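Local coordinates for nisin leader peptide-processing serine protease NisP (Lactococcus lactis subsp. lactis, PDB 4MZD), which probably removes the leader peptide from the precursor of the lantibiotic nisin, acting as a subtilisin-like serine endopeptidase through the catalytic part present in this chain, at residues V96-S101 against T149-Q154; S101-E106 against N112-Y117; G159-V164 against F338-T343. All blocks are in the same frame, centred on the assembly; numbering follows the deposited sequence.

In the fold
From the N-terminal side, strand 95-100 and helix 147-156 meet first: interaction 1 closes a loop of 47 residues. Interaction 2 is nested inside that loop and starts from the shared Ser-101, with five residues between segments 101-106 and 112-117. Interaction 3 comes afterwards in series, joining 159-164, in the loop behind helix 147-156, to 338-343, on strand 337-340, across 173 intervening residues. Helix 147-156 touches all three contacts: Thr-149 OG1 probably hydrogen-bonds Met-104 N of interaction 2, while Thr-149 O and Glu-150 OE2 probably bond Thr-340 OG1 and Thr-341 OG1 of interaction 3. Central sheet, helix and two-stranded hairpin are thereby tied together.

Interaction 1 of 3, residues V96-S101 against T149-Q154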
ATOM      1  N   VAL A  96       4.969  11.918  -1.923  1.00  8.47           N
ATOM      2  CA  VAL A  96       4.005  10.877  -1.609  1.00  8.06           C
ATOM      3  C   VAL A  96       3.695  10.935  -0.121  1.00  6.99           C
ATOM      4  O   VAL A  96       4.610  10.969   0.714  1.00  7.66           O
ATOM      5  CB  VAL A  96       4.542   9.472  -1.959  1.00  8.75           C
ATOM      6  CG1 VAL A  96       3.510   8.411  -1.626  1.00  8.72           C
ATOM      7  CG2 VAL A  96       4.938   9.399  -3.439  1.00 10.26           C
ATOM      8  N   GLY A  97       2.409  10.963   0.215  1.00  6.92           N
ATOM      9  CA  GLY A  97       2.001  10.867   1.602  1.00  6.85           C
ATOM     10  C   GLY A  97       1.783   9.412   1.968  1.00  6.83           C
ATOM     11  O   GLY A  97       0.988   8.728   1.327  1.00  8.77           O
ATOM     12  N   ILE A  98       2.497   8.932   2.980  1.00  6.24           N
ATOM     13  CA  ILE A  98       2.441   7.526   3.351  1.00  6.43           C
ATOM     14  C   ILE A  98       1.591   7.356   4.602  1.00  6.29           C
ATOM     15  O   ILE A  98       1.965   7.825   5.683  1.00  6.93           O
ATOM     16  CB  ILE A  98       3.837   6.933   3.606  1.00  6.95           C
ATOM     17  CG1 ILE A  98       4.802   7.256   2.463  1.00  8.56           C
ATOM     18  CG2 ILE A  98       3.731   5.420   3.804  1.00  7.64           C
ATOM     19  CD1 ILE A  98       6.220   6.786   2.748  1.00  9.65           C
ATOM     20  N   ILE A  99       0.444   6.704   4.444  1.00  6.16           N
ATOM     21  CA  ILE A  99      -0.486   6.480   5.544  1.00  6.28           C
ATOM     22  C   ILE A  99      -0.250   5.053   6.033  1.00  6.66           C
ATOM     23  O   ILE A  99      -0.642   4.084   5.383  1.00  6.85           O
ATOM     24  CB  ILE A  99      -1.931   6.687   5.071  1.00  6.77           C
ATOM     25  CG1 ILE A  99      -2.116   8.142   4.612  1.00  7.83           C
ATOM     26  CG2 ILE A  99      -2.909   6.331   6.177  1.00  7.85           C
ATOM     27  CD1 ILE A  99      -3.515   8.479   4.093  1.00  8.59           C
ATOM     28  N   ASP A 100       0.447   4.925   7.157  1.00  6.78           N
ATOM     29  CA  ASP A 100       0.970   3.627   7.559  1.00  6.73           C
ATOM     30  C   ASP A 100       1.397   3.685   9.024  1.00  6.42           C
ATOM     31  O   ASP A 100       0.861   4.487   9.793  1.00  6.95           O
ATOM     32  CB  ASP A 100       2.108   3.199   6.615  1.00  6.92           C
ATOM     33  CG  ASP A 100       2.183   1.697   6.436  1.00  6.78           C
ATOM     34  OD1 ASP A 100       2.542   1.017   7.417  1.00  7.61           O
ATOM     35  OD2 ASP A 100       1.907   1.208   5.318  1.00  7.72           O
ATOM     36  N   SER A 101       2.360   2.860   9.421  1.00  6.63           N
ATOM     37  CA  SER A 101       2.722   2.794  10.837  1.00  6.92           C
ATOM     38  C   SER A 101       3.765   3.822  11.279  1.00  7.04           C
ATOM     39  O   SER A 101       4.300   3.708  12.379  1.00  7.98           O
ATOM     40  CB  SER A 101       3.180   1.384  11.228  1.00  7.97           C
ATOM     41  OG  SER A 101       4.433   1.063  10.655  1.00  7.64           O
ATOM     42  N   THR A 149       8.162   1.747   7.622  1.00  6.63           N
ATOM     43  CA  THR A 149       9.523   1.929   7.136  1.00  6.84           C
ATOM     44  C   THR A 149       9.787   1.025   5.930  1.00  6.61           C
ATOM     45  O   THR A 149      10.465   1.423   4.965  1.00  6.72           O
ATOM     46  CB  THR A 149      10.535   1.673   8.274  1.00  7.25           C
ATOM     47  OG1 THR A 149      10.266   2.581   9.349  1.00  7.37           O
ATOM     48  CG2 THR A 149      11.973   1.864   7.813  1.00  8.30           C
ATOM     49  N   GLU A 150       9.228  -0.183   5.974  1.00  6.51           N
ATOM     50  CA  GLU A 150       9.350  -1.155   4.893  1.00  7.21           C
ATOM     51  C   GLU A 150       8.648  -0.649   3.626  1.00  6.87           C
ATOM     52  O   GLU A 150       9.187  -0.762   2.514  1.00  7.77           O
ATOM     53  CB  GLU A 150       8.802  -2.508   5.365  1.00  7.53           C
ATOM     54  CG  GLU A 150       9.664  -3.130   6.460  1.00  7.87           C
ATOM     55  CD  GLU A 150       8.940  -4.097   7.372  1.00  8.79           C
ATOM     56  OE1 GLU A 150       7.772  -4.445   7.106  1.00  9.47           O
ATOM     57  OE2 GLU A 150       9.566  -4.512   8.375  1.00 11.03           O
ATOM     58  N   VAL A 151       7.461  -0.078   3.803  1.00  6.52           N
ATOM     59  CA  VAL A 151       6.718   0.525   2.708  1.00  6.42           C
ATOM     60  C   VAL A 151       7.471   1.746   2.156  1.00  6.69           C
ATOM     61  O   VAL A 151       7.616   1.897   0.939  1.00  7.00           O
ATOM     62  CB  VAL A 151       5.305   0.924   3.185  1.00  6.79           C
ATOM     63  CG1 VAL A 151       4.605   1.822   2.177  1.00  7.63           C
ATOM     64  CG2 VAL A 151       4.480  -0.325   3.459  1.00  7.28           C
ATOM     65  N   ALA A 152       7.966   2.606   3.047  1.00  6.57           N
ATOM     66  CA  ALA A 152       8.673   3.805   2.601  1.00  6.96           C
ATOM     67  C   ALA A 152       9.875   3.470   1.727  1.00  6.68           C
ATOM     68  O   ALA A 152      10.119   4.150   0.728  1.00  7.10           O
ATOM     69  CB  ALA A 152       9.103   4.648   3.782  1.00  7.44           C
ATOM     70  N   GLY A 153      10.622   2.432   2.090  1.00  7.11           N
ATOM     71  CA  GLY A 153      11.783   2.060   1.305  1.00  7.51           C
ATOM     72  C   GLY A 153      11.423   1.722  -0.133  1.00  6.88           C
ATOM     73  O   GLY A 153      12.175   2.046  -1.062  1.00  7.08           O
ATOM     74  N   GLN A 154      10.275   1.074  -0.324  1.00  6.41           N
ATOM     75  CA  GLN A 154       9.834   0.719  -1.666  1.00  6.83           C
ATOM     76  C   GLN A 154       9.578   1.948  -2.530  1.00  6.45           C
ATOM     77  O   GLN A 154       9.719   1.886  -3.755  1.00  7.03           O
ATOM     78  CB  GLN A 154       8.572  -0.142  -1.608  1.00  6.93           C
ATOM     79  CG  GLN A 154       8.810  -1.484  -0.963  1.00  7.74           C
ATOM     80  CD  GLN A 154       9.751  -2.313  -1.784  1.00  8.44           C
ATOM     81  OE1 GLN A 154       9.407  -2.733  -2.885  1.00  9.88           O
ATOM     82  NE2 GLN A 154      10.977  -2.505  -1.284  1.00  9.28           N
TER
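This is a buried apolar contact between a central strand of the subtilisin-like sheet and a helix packed on it, and it carries a predicted member of the catalytic triad at one end. Ile-98, Asp-100, Val-151 and Ala-152 make the contact. Strand 96-100 and helix 149-154 run nearly antiparallel at 154°, and their axes come within 9.4 Å, a spacing filled mainly by side chains, with no hydrogen bond across it.

Ile-98 divides its two branches between neighbouring helix residues. With CG1 lying beside the backbone N (chi1 -50°), Ile-98 CD1 extends to Ala-152 CB at 3.7 Å. Ile-98 CG2, anti to that N, slides past Val-151 and has CG1 of that valine 4.0 Å away. Val-151 then turns its other methyl to the aspartate: Val-151 CG2 lies 3.5 Å from Asp-100 OD2, the two side chains arriving from opposite directions.

The other carboxylate oxygen, OD1, has two hydrogen-bond partners. Asp-100 OD1 accepts Ser-101 N at 2.7 Å through its anti lone pair, with a bent N-H...O angle of 142°, and is also hydrogen-bonded to His-147 ND1. Val-151 further lies close to Ser-353, so it borders two predicted members of the charge relay system.

Two hydrogen bonds at OD1 probably restrain the carboxylate's rotation, and Val-151 CG2 packs beside OD2.

Interaction 2 of 3, residues S101-E106 against N112-Y117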
ATOM      1  N   SER A 101       2.360   2.860   9.421  1.00  6.63           N
ATOM      2  CA  SER A 101       2.722   2.794  10.837  1.00  6.92           C
ATOM      3  C   SER A 101       3.765   3.822  11.279  1.00  7.04           C
ATOM      4  O   SER A 101       4.300   3.708  12.379  1.00  7.98           O
ATOM      5  CB  SER A 101       3.180   1.384  11.228  1.00  7.97           C
ATOM      6  OG  SER A 101       4.433   1.063  10.655  1.00  7.64           O
ATOM      7  N   GLY A 102       4.038   4.825  10.446  1.00  7.15           N
ATOM      8  CA  GLY A 102       5.069   5.798  10.749  1.00  7.58           C
ATOM      9  C   GLY A 102       6.350   5.473  10.010  1.00  7.31           C
ATOM     10  O   GLY A 102       6.349   4.691   9.059  1.00  7.57           O
ATOM     11  N   ILE A 103       7.457   6.071  10.432  1.00  7.48           N
ATOM     12  CA  ILE A 103       8.722   5.803   9.769  1.00  8.05           C
ATOM     13  C   ILE A 103       9.859   5.924  10.765  1.00  8.32           C
ATOM     14  O   ILE A 103       9.736   6.617  11.775  1.00  9.41           O
ATOM     15  CB  ILE A 103       8.948   6.782   8.582  1.00  8.83           C
ATOM     16  CG1 ILE A 103       9.941   6.220   7.551  1.00 10.15           C
ATOM     17  CG2 ILE A 103       9.380   8.164   9.085  1.00 10.21           C
ATOM     18  CD1 ILE A 103      10.024   7.040   6.277  1.00 11.33           C
ATOM     19  N   MET A 104      10.952   5.228  10.477  1.00  8.30           N
ATOM     20  CA  MET A 104      12.215   5.437  11.165  1.00  9.41           C
ATOM     21  C   MET A 104      12.977   6.496  10.376  1.00  9.70           C
ATOM     22  O   MET A 104      13.628   6.185   9.368  1.00 10.52           O
ATOM     23  CB  MET A 104      13.013   4.137  11.214  1.00 10.36           C
ATOM     24  CG  MET A 104      14.289   4.250  12.035  1.00 11.25           C
ATOM     25  SD  MET A 104      15.581   3.032  11.595  1.00  9.50           S
ATOM     26  CE  MET A 104      16.677   3.114  13.055  1.00 12.93           C
ATOM     27  N   GLU A 105      12.880   7.750  10.817  1.00 10.13           N
ATOM     28  CA  GLU A 105      13.410   8.864  10.032  1.00 11.45           C
ATOM     29  C   GLU A 105      14.916   8.780   9.834  1.00 11.88           C
ATOM     30  O   GLU A 105      15.449   9.286   8.844  1.00 13.45           O
ATOM     31  CB  GLU A 105      13.053  10.214  10.663  1.00 13.16           C
ATOM     32  CG  GLU A 105      11.588  10.608  10.547  1.00 14.59           C
ATOM     33  CD  GLU A 105      11.353  12.035  10.993  1.00 16.93           C
ATOM     34  OE1 GLU A 105      11.529  12.307  12.196  1.00 17.59           O
ATOM     35  OE2 GLU A 105      11.011  12.889  10.148  1.00 18.67           O
ATOM     36  N   GLU A 106      15.602   8.152  10.781  1.00 11.71           N
ATOM     37  CA  GLU A 106      17.050   8.101  10.742  1.00 12.91           C
ATOM     38  C   GLU A 106      17.587   6.934   9.909  1.00 11.82           C
ATOM     39  O   GLU A 106      18.794   6.743   9.837  1.00 12.66           O
ATOM     40  CB  GLU A 106      17.623   8.083  12.166  1.00 14.64           C
ATOM     41  CG  GLU A 106      17.380   6.798  12.940  1.00 16.15           C
ATOM     42  CD  GLU A 106      16.116   6.814  13.794  1.00 17.22           C
ATOM     43  OE1 GLU A 106      16.132   6.147  14.852  1.00 19.45           O
ATOM     44  OE2 GLU A 106      15.110   7.466  13.418  1.00 15.50           O
ATOM     45  N   ASN A 112      17.216  11.271   3.772  1.00  9.74           N
ATOM     46  CA  ASN A 112      17.287  12.367   2.810  1.00 10.77           C
ATOM     47  C   ASN A 112      16.022  12.548   1.975  1.00 10.23           C
ATOM     48  O   ASN A 112      15.930  13.494   1.196  1.00 11.61           O
ATOM     49  CB  ASN A 112      18.504  12.201   1.900  1.00 13.54           C
ATOM     50  CG  ASN A 112      19.805  12.461   2.619  1.00 18.24           C
ATOM     51  OD1 ASN A 112      19.816  12.977   3.736  1.00 21.16           O
ATOM     52  ND2 ASN A 112      20.916  12.119   1.974  1.00 19.84           N
ATOM     53  N   SER A 113      15.051  11.653   2.150  1.00  8.78           N
ATOM     54  CA  SER A 113      13.775  11.733   1.440  1.00  8.57           C
ATOM     55  C   SER A 113      12.670  12.385   2.255  1.00  8.49           C
ATOM     56  O   SER A 113      11.571  12.619   1.745  1.00  8.92           O
ATOM     57  CB  SER A 113      13.283  10.330   1.072  1.00  8.86           C
ATOM     58  OG  SER A 113      14.190   9.682   0.208  1.00  8.90           O
ATOM     59  N   LEU A 114      12.906  12.616   3.539  1.00  9.74           N
ATOM     60  CA  LEU A 114      11.814  13.065   4.395  1.00 10.11           C
ATOM     61  C   LEU A 114      11.382  14.483   4.072  1.00 10.14           C
ATOM     62  O   LEU A 114      12.202  15.397   4.007  1.00 11.50           O
ATOM     63  CB  LEU A 114      12.187  12.967   5.876  1.00 12.46           C
ATOM     64  CG  LEU A 114      11.731  11.709   6.631  1.00 16.10           C
ATOM     65  CD1 LEU A 114      10.204  11.609   6.735  1.00 16.84           C
ATOM     66  CD2 LEU A 114      12.305  10.454   5.993  1.00 17.43           C
ATOM     67  N   GLY A 115      10.083  14.655   3.867  1.00  9.70           N
ATOM     68  CA  GLY A 115       9.509  15.966   3.667  1.00 10.08           C
ATOM     69  C   GLY A 115       9.204  16.653   4.982  1.00 10.36           C
ATOM     70  O   GLY A 115       9.542  16.165   6.063  1.00 11.76           O
ATOM     71  N   ASN A 116       8.543  17.796   4.888  1.00  9.94           N
ATOM     72  CA  ASN A 116       8.326  18.637   6.050  1.00 10.76           C
ATOM     73  C   ASN A 116       6.951  18.471   6.676  1.00 10.27           C
ATOM     74  O   ASN A 116       6.625  19.159   7.640  1.00 12.43           O
ATOM     75  CB  ASN A 116       8.540  20.100   5.670  1.00 12.76           C
ATOM     76  CG  ASN A 116       9.970  20.393   5.274  1.00 15.86           C
ATOM     77  OD1 ASN A 116      10.894  19.689   5.673  1.00 17.56           O
ATOM     78  ND2 ASN A 116      10.160  21.441   4.490  1.00 19.47           N
ATOM     79  N   TYR A 117       6.147  17.559   6.141  1.00  9.53           N
ATOM     80  CA  TYR A 117       4.780  17.393   6.615  1.00  9.60           C
ATOM     81  C   TYR A 117       4.581  16.022   7.243  1.00  9.04           C
ATOM     82  O   TYR A 117       5.062  15.013   6.730  1.00  9.28           O
ATOM     83  CB  TYR A 117       3.784  17.601   5.472  1.00  9.84           C
ATOM     84  CG  TYR A 117       3.866  18.978   4.870  1.00 10.38           C
ATOM     85  CD1 TYR A 117       3.076  20.010   5.345  1.00 11.92           C
ATOM     86  CD2 TYR A 117       4.747  19.249   3.835  1.00 12.43           C
ATOM     87  CE1 TYR A 117       3.161  21.279   4.800  1.00 13.75           C
ATOM     88  CE2 TYR A 117       4.841  20.512   3.286  1.00 13.79           C
ATOM     89  CZ  TYR A 117       4.048  21.521   3.769  1.00 14.45           C
ATOM     90  OH  TYR A 117       4.146  22.776   3.209  1.00 16.82           O
TER
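Leu-114 meets Ile-103 and Glu-105 across this contact, which packs the loop leaving strand 95-100 against the short strand 114-115, beside strand 169-174 of the subtilisin-like fold. Just before the leucine, Ser-113 of 112-117 has its OG hydrogen-bonded to Thr-156 OG1, and its backbone bonds to Val-170.

At Leu-114 the side chain points at the loop. Leu-114 CD2 lies 4.1 Å from Ile-103 CD1, the two side chains sliding past each other in opposite directions. Ile-103 reaches this far because its CG1 stands anti to the backbone N (chi1 -158°). The other leucine methyl, CD1, meets Glu-105, whose extended chain crosses the leucine at about a right angle. Leu-114 CD1 is 3.7 Å from Glu-105 OE2, while Leu-114 CG has Glu-105 CG 4.1 Å away, so both the CG methylene and OE2 touch the leucine's branch point and CD1.

Gly-115 follows, its backbone again bonded to Val-170, and the chain turns a corner at Asn-116 before Tyr-117 N bonds Asn-171 OD1.

The contact therefore grades from a purely apolar pairing, where Ile-172 touches both Ile-103 and Leu-114, to an exposed glutamate whose carboxylate oxygen and CG both lie on apolar leucine carbons, without a hydrogen bond across.

Interaction 3 of 3, residues G159-V164 against F338-T343; sequences GNILGV and FTTTNT
A single isoleucine, Ile-161, packs against the first strand of a two-stranded antiparallel hairpin, 337-340 with 346-349, in this subtilisin-like fold. The segment 159-164 that carries it is the loop between helix 147-156 and strand 169-174.

The tight part lies around Ile-161 and its two branches. Ile-161 CG2 sits at the edge of the Phe-338 ring, near the ring plane, 3.7 Å from CD2 and 3.8 Å from CE2, so the methyl meets the rim and not the face. The longer branch has CG1 placed between the backbone N and the carbonyl carbon (chi1 68°), which carries CD1 over the strand backbone. There Ile-161 CD1 is 3.7 Å from Thr-339 CA and 3.8 Å from Thr-340 CG2. Both threonine hydroxyls are engaged with helix 147-156 instead, Thr-339 OG1 with Glu-150 O and Thr-340 OG1 with Thr-149 O.

Beyond Thr-340 the strand gives way to a turn that leads away to exposed Thr-343, and the contact ends. At the other margin the partly exposed Asn-160 is held by its ND2 bond to Tyr-346 OH on the second hairpin strand.

Thr-340 N, buried with no partner in the model, lies 3.7 Å from Ile-161 CD1.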
ATOM      1  N   GLY A 159      20.027   4.337  -1.385  1.00  9.09           N
ATOM      2  CA  GLY A 159      21.294   4.012  -0.764  1.00  9.73           C
ATOM      3  C   GLY A 159      21.663   2.571  -1.015  1.00  9.83           C
ATOM      4  O   GLY A 159      21.913   2.167  -2.150  1.00 11.04           O
ATOM      5  N   ASN A 160      21.688   1.779   0.048  1.00  9.18           N
ATOM      6  CA  ASN A 160      22.092   0.386  -0.083  1.00  9.22           C
ATOM      7  C   ASN A 160      21.061  -0.448  -0.841  1.00  9.33           C
ATOM      8  O   ASN A 160      21.410  -1.454  -1.471  1.00  9.75           O
ATOM      9  CB  ASN A 160      22.406  -0.188   1.294  1.00  9.83           C
ATOM     10  CG  ASN A 160      23.386   0.679   2.063  1.00 10.54           C
ATOM     11  OD1 ASN A 160      24.382   1.145   1.512  1.00 11.37           O
ATOM     12  ND2 ASN A 160      23.104   0.912   3.336  1.00 11.25           N
ATOM     13  N   ILE A 161      19.796  -0.030  -0.760  1.00  9.07           N
ATOM     14  CA  ILE A 161      18.771  -0.477  -1.696  1.00  9.03           C
ATOM     15  C   ILE A 161      18.167   0.751  -2.356  1.00  8.08           C
ATOM     16  O   ILE A 161      18.369   1.886  -1.898  1.00  8.52           O
ATOM     17  CB  ILE A 161      17.650  -1.325  -1.038  1.00  9.48           C
ATOM     18  CG1 ILE A 161      16.784  -0.485  -0.102  1.00 10.74           C
ATOM     19  CG2 ILE A 161      18.227  -2.534  -0.332  1.00 11.29           C
ATOM     20  CD1 ILE A 161      15.503  -1.166   0.282  1.00 12.88           C
ATOM     21  N   LEU A 162      17.430   0.510  -3.435  1.00  7.89           N
ATOM     22  CA  LEU A 162      16.753   1.568  -4.179  1.00  8.13           C
ATOM     23  C   LEU A 162      15.252   1.323  -4.204  1.00  8.02           C
ATOM     24  O   LEU A 162      14.789   0.197  -4.438  1.00  8.68           O
ATOM     25  CB  LEU A 162      17.254   1.615  -5.622  1.00  9.24           C
ATOM     26  CG  LEU A 162      18.716   2.028  -5.762  1.00 10.07           C
ATOM     27  CD1 LEU A 162      19.183   1.851  -7.195  1.00 11.70           C
ATOM     28  CD2 LEU A 162      18.942   3.455  -5.290  1.00  9.98           C
ATOM     29  N   GLY A 163      14.489   2.382  -3.976  1.00  7.41           N
ATOM     30  CA  GLY A 163      13.057   2.357  -4.201  1.00  7.36           C
ATOM     31  C   GLY A 163      12.736   2.591  -5.665  1.00  6.92           C
ATOM     32  O   GLY A 163      13.646   2.693  -6.499  1.00  8.01           O
ATOM     33  N   VAL A 164      11.454   2.690  -6.001  1.00  6.91           N
ATOM     34  CA  VAL A 164      11.092   2.954  -7.387  1.00  7.37           C
ATOM     35  C   VAL A 164      11.452   4.373  -7.810  1.00  7.73           C
ATOM     36  O   VAL A 164      11.660   4.633  -8.997  1.00  8.37           O
ATOM     37  CB  VAL A 164       9.589   2.719  -7.674  1.00  8.41           C
ATOM     38  CG1 VAL A 164       9.254   1.236  -7.625  1.00  9.50           C
ATOM     39  CG2 VAL A 164       8.701   3.561  -6.757  1.00  8.29           C
ATOM     40  N   PHE A 338      13.333  -7.595  -0.342  1.00  7.77           N
ATOM     41  CA  PHE A 338      14.287  -7.019   0.587  1.00  7.84           C
ATOM     42  C   PHE A 338      14.030  -5.523   0.692  1.00  7.31           C
ATOM     43  O   PHE A 338      14.061  -4.813  -0.309  1.00  8.54           O
ATOM     44  CB  PHE A 338      15.674  -7.284   0.006  1.00  8.80           C
ATOM     45  CG  PHE A 338      16.806  -7.045   0.949  1.00  9.97           C
ATOM     46  CD1 PHE A 338      17.047  -7.897   2.009  1.00 12.90           C
ATOM     47  CD2 PHE A 338      17.668  -5.990   0.734  1.00 12.31           C
ATOM     48  CE1 PHE A 338      18.129  -7.678   2.851  1.00 14.41           C
ATOM     49  CE2 PHE A 338      18.742  -5.764   1.570  1.00 13.70           C
ATOM     50  CZ  PHE A 338      18.981  -6.615   2.620  1.00 13.67           C
ATOM     51  N   THR A 339      13.774  -5.039   1.901  1.00  7.41           N
ATOM     52  CA  THR A 339      13.445  -3.635   2.070  1.00  7.92           C
ATOM     53  C   THR A 339      13.992  -3.079   3.390  1.00  7.47           C
ATOM     54  O   THR A 339      14.500  -3.821   4.242  1.00  8.04           O
ATOM     55  CB  THR A 339      11.937  -3.399   1.928  1.00  8.45           C
ATOM     56  OG1 THR A 339      11.693  -2.003   1.716  1.00  8.67           O
ATOM     57  CG2 THR A 339      11.195  -3.894   3.149  1.00  9.43           C
ATOM     58  N   THR A 340      13.916  -1.760   3.526  1.00  7.07           N
ATOM     59  CA  THR A 340      14.336  -1.060   4.734  1.00  7.62           C
ATOM     60  C   THR A 340      13.407  -1.366   5.900  1.00  7.88           C
ATOM     61  O   THR A 340      12.204  -1.480   5.707  1.00  9.03           O
ATOM     62  CB  THR A 340      14.296   0.458   4.491  1.00  7.58           C
ATOM     63  OG1 THR A 340      13.034   0.812   3.925  1.00  7.44           O
ATOM     64  CG2 THR A 340      15.370   0.881   3.502  1.00  8.31           C
ATOM     65  N   THR A 341      13.940  -1.479   7.111  1.00  7.65           N
ATOM     66  CA  THR A 341      13.058  -1.640   8.262  1.00  8.22           C
ATOM     67  C   THR A 341      13.524  -0.818   9.472  1.00  8.03           C
ATOM     68  O   THR A 341      14.568  -0.156   9.426  1.00  8.77           O
ATOM     69  CB  THR A 341      12.795  -3.126   8.584  1.00  9.47           C
ATOM     70  OG1 THR A 341      11.695  -3.235   9.498  1.00 10.44           O
ATOM     71  CG2 THR A 341      14.035  -3.784   9.152  1.00 10.43           C
ATOM     72  N   ASN A 342      12.731  -0.842  10.543  1.00  8.08           N
ATOM     73  CA  ASN A 342      12.908   0.094  11.654  1.00  9.18           C
ATOM     74  C   ASN A 342      14.012  -0.286  12.640  1.00 10.04           C
ATOM     75  O   ASN A 342      14.128   0.310  13.712  1.00 11.44           O
ATOM     76  CB  ASN A 342      11.583   0.350  12.377  1.00  9.39           C
ATOM     77  CG  ASN A 342      11.125  -0.841  13.168  1.00  9.68           C
ATOM     78  OD1 ASN A 342      11.596  -1.950  12.948  1.00 11.10           O
ATOM     79  ND2 ASN A 342      10.203  -0.625  14.095  1.00 10.76           N
ATOM     80  N   THR A 343      14.842  -1.246  12.253  1.00 10.06           N
ATOM     81  CA  THR A 343      16.075  -1.536  12.967  1.00 11.12           C
ATOM     82  C   THR A 343      17.213  -0.628  12.499  1.00 11.22           C
ATOM     83  O   THR A 343      18.281  -0.608  13.103  1.00 12.75           O
ATOM     84  CB  THR A 343      16.529  -2.962  12.660  1.00 11.82           C
ATOM     85  OG1 THR A 343      16.662  -3.101  11.240  1.00 11.26           O
ATOM     86  CG2 THR A 343      15.527  -3.986  13.193  1.00 13.49           C
TER